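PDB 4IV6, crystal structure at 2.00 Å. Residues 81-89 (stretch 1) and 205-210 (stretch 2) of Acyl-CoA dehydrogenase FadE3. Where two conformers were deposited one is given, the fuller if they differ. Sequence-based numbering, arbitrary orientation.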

# COMPACT_ATOMS: atom_id res chain seq x y z
N GLY B 81 -0.65 27.13 -4.23
CA GLY B 81 0.42 28.09 -3.92
C GLY B 81 0.97 27.96 -2.50
O GLY B 81 2.17 27.95 -2.28
N TRP B 82 0.08 27.85 -1.53
CA TRP B 82 0.47 27.76 -0.13
C TRP B 82 -0.74 27.31 0.68
O TRP B 82 -1.73 28.05 0.76
CB TRP B 82 0.99 29.10 0.39
CG TRP B 82 1.63 29.10 1.74
CD1 TRP B 82 1.98 28.02 2.51
CD2 TRP B 82 2.05 30.26 2.47
NE1 TRP B 82 2.60 28.45 3.66
CE2 TRP B 82 2.64 29.81 3.67
CE3 TRP B 82 1.98 31.63 2.21
CZ2 TRP B 82 3.15 30.69 4.62
CZ3 TRP B 82 2.50 32.50 3.17
CH2 TRP B 82 3.07 32.02 4.35
N MET B 83 -0.66 26.10 1.24
CA MET B 83 -1.78 25.49 1.96
C MET B 83 -2.34 26.47 2.99
O MET B 83 -3.56 26.58 3.16
CB MET B 83 -1.32 24.20 2.66
CG MET B 83 -2.45 23.41 3.32
SD MET B 83 -1.87 21.96 4.23
CE MET B 83 -1.15 22.73 5.68
N SER B 84 -1.44 27.17 3.67
CA SER B 84 -1.82 28.10 4.73
C SER B 84 -2.83 29.18 4.27
O SER B 84 -3.64 29.65 5.07
CB SER B 84 -0.56 28.77 5.32
OG SER B 84 0.31 27.82 5.95
N LEU B 85 -2.75 29.62 3.02
CA LEU B 85 -3.67 30.65 2.54
C LEU B 85 -5.10 30.10 2.38
O LEU B 85 -6.08 30.83 2.65
CB LEU B 85 -3.16 31.29 1.23
CG LEU B 85 -1.78 31.96 1.32
CD1 LEU B 85 -1.43 32.55 -0.04
CD2 LEU B 85 -1.72 33.07 2.38
N ALA B 86 -5.23 28.84 2.01
CA ALA B 86 -6.56 28.20 2.02
C ALA B 86 -7.04 28.04 3.45
O ALA B 86 -8.20 28.28 3.77
CB ALA B 86 -6.50 26.87 1.30
N GLY B 87 -6.12 27.69 4.34
CA GLY B 87 -6.47 27.51 5.77
C GLY B 87 -6.96 28.81 6.38
O GLY B 87 -7.83 28.81 7.25
N ALA B 88 -6.42 29.92 5.91
CA ALA B 88 -6.81 31.24 6.39
C ALA B 88 -8.28 31.53 6.24
O ALA B 88 -8.84 32.31 7.02
CB ALA B 88 -6.01 32.32 5.67
N MET B 89 -8.91 30.94 5.23
CA MET B 89 -10.33 31.23 4.92
C MET B 89 -11.32 30.07 5.13
O MET B 89 -12.52 30.25 5.00
CB MET B 89 -10.46 31.83 3.50
CG MET B 89 -9.82 31.03 2.37
SD MET B 89 -10.82 29.64 1.80
CE MET B 89 -12.24 30.47 1.21
N GLY B 205 4.08 22.21 9.76
CA GLY B 205 3.75 22.96 8.53
C GLY B 205 2.56 23.87 8.83
O GLY B 205 2.33 24.25 9.99
N TYR B 206 1.83 24.27 7.79
CA TYR B 206 0.71 25.18 7.95
C TYR B 206 1.23 26.47 8.58
O TYR B 206 0.59 27.05 9.43
CB TYR B 206 -0.36 24.55 8.87
CG TYR B 206 -1.76 25.15 8.82
CD1 TYR B 206 -2.08 26.26 8.02
CD2 TYR B 206 -2.77 24.61 9.57
CE1 TYR B 206 -3.38 26.80 8.02
CE2 TYR B 206 -4.06 25.12 9.57
CZ TYR B 206 -4.36 26.20 8.79
OH TYR B 206 -5.66 26.68 8.80
N LYS B 207 2.41 26.91 8.16
CA LYS B 207 3.05 28.06 8.79
C LYS B 207 2.46 29.40 8.30
O LYS B 207 1.69 29.43 7.36
CB LYS B 207 4.57 27.96 8.60
CG LYS B 207 5.14 26.90 9.57
CD LYS B 207 6.61 26.58 9.44
CE LYS B 207 7.46 27.62 10.12
NZ LYS B 207 8.88 27.55 9.65
N GLY B 208 2.79 30.48 8.98
CA GLY B 208 2.21 31.79 8.63
C GLY B 208 0.88 32.06 9.33
O GLY B 208 0.70 33.12 9.95
N VAL B 209 -0.05 31.10 9.22
CA VAL B 209 -1.32 31.08 9.98
C VAL B 209 -1.13 30.56 11.41
O VAL B 209 -0.56 29.49 11.61
CB VAL B 209 -2.35 30.16 9.28
CG1 VAL B 209 -3.54 29.82 10.19
CG2 VAL B 209 -2.83 30.84 8.01
N GLU B 210 -1.63 31.32 12.38
CA GLU B 210 -1.52 30.94 13.79
C GLU B 210 -2.59 29.90 14.14
O GLU B 210 -3.68 29.96 13.61
CB GLU B 210 -1.59 32.17 14.70
CG GLU B 210 -2.97 32.77 14.97
CD GLU B 210 -3.57 33.60 13.83
OE1 GLU B 210 -3.00 33.64 12.72
OE2 GLU B 210 -4.63 34.23 14.06

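Packing of a helical segment around Ser84 to Gly87 against an irregular segment, Gly205 to Glu210, in FadE3. The two backbones come nearest at Ser84 and Tyr206, whose CA atoms lie 5.0 Å apart, and 340 Å² of surface is buried in all, both sides summed. Tyr206 has the largest share. Its CA-to-CB bond points sideways, but with chi1 in t (-162°) the ring runs along the helix, from Met83 past Ser84 to Gly87. At its base, Met83 CE packs on Tyr206 CB at 3.8 Å, an apolar contact; along the ring, Ser84 OG lies at the edge, near the ring plane, 3.5 Å from Tyr206 CD1. At its tip, Tyr206 OH sits 3.2 Å from Gly87 CA. Glycine makes this approach possible: a CB on Gly87 would point toward the segment and clash with that hydroxyl. Ser84, next in buried area, supplies a hydrogen bond between the stretches. Its side chain, chi1 in m (-63°), donates from OG to Lys207 O at 2.5 Å, a short bond that ties the helix to the backbone of the loop. The same carbonyl accepts a weak bond from Val209 N (Val209 N to Lys207 O, 3.0 Å), and Trp82 CZ2 approaches it obliquely, at 3.4 Å from Lys207 O. Beside it Gly208, at phi/psi 87/-51, adopts a backbone that itself calls for glycine; a CB here would also clash with Trp82 CH2. The CA-to-CB bond of Val209 points toward the helix, and its methyl CG2 packs 3.3 Å from Ser84 O and 4.2 Å from Ala88 CB, the latter an apolar contact. Ser84 O is itself engaged within the helix, accepting a hydrogen bond from Ala88 N (2.9 Å from Ser84 O). The CA-to-CB bond of Lys207 points sideways, and its NZ is hydrogen-bonded elsewhere in the structure.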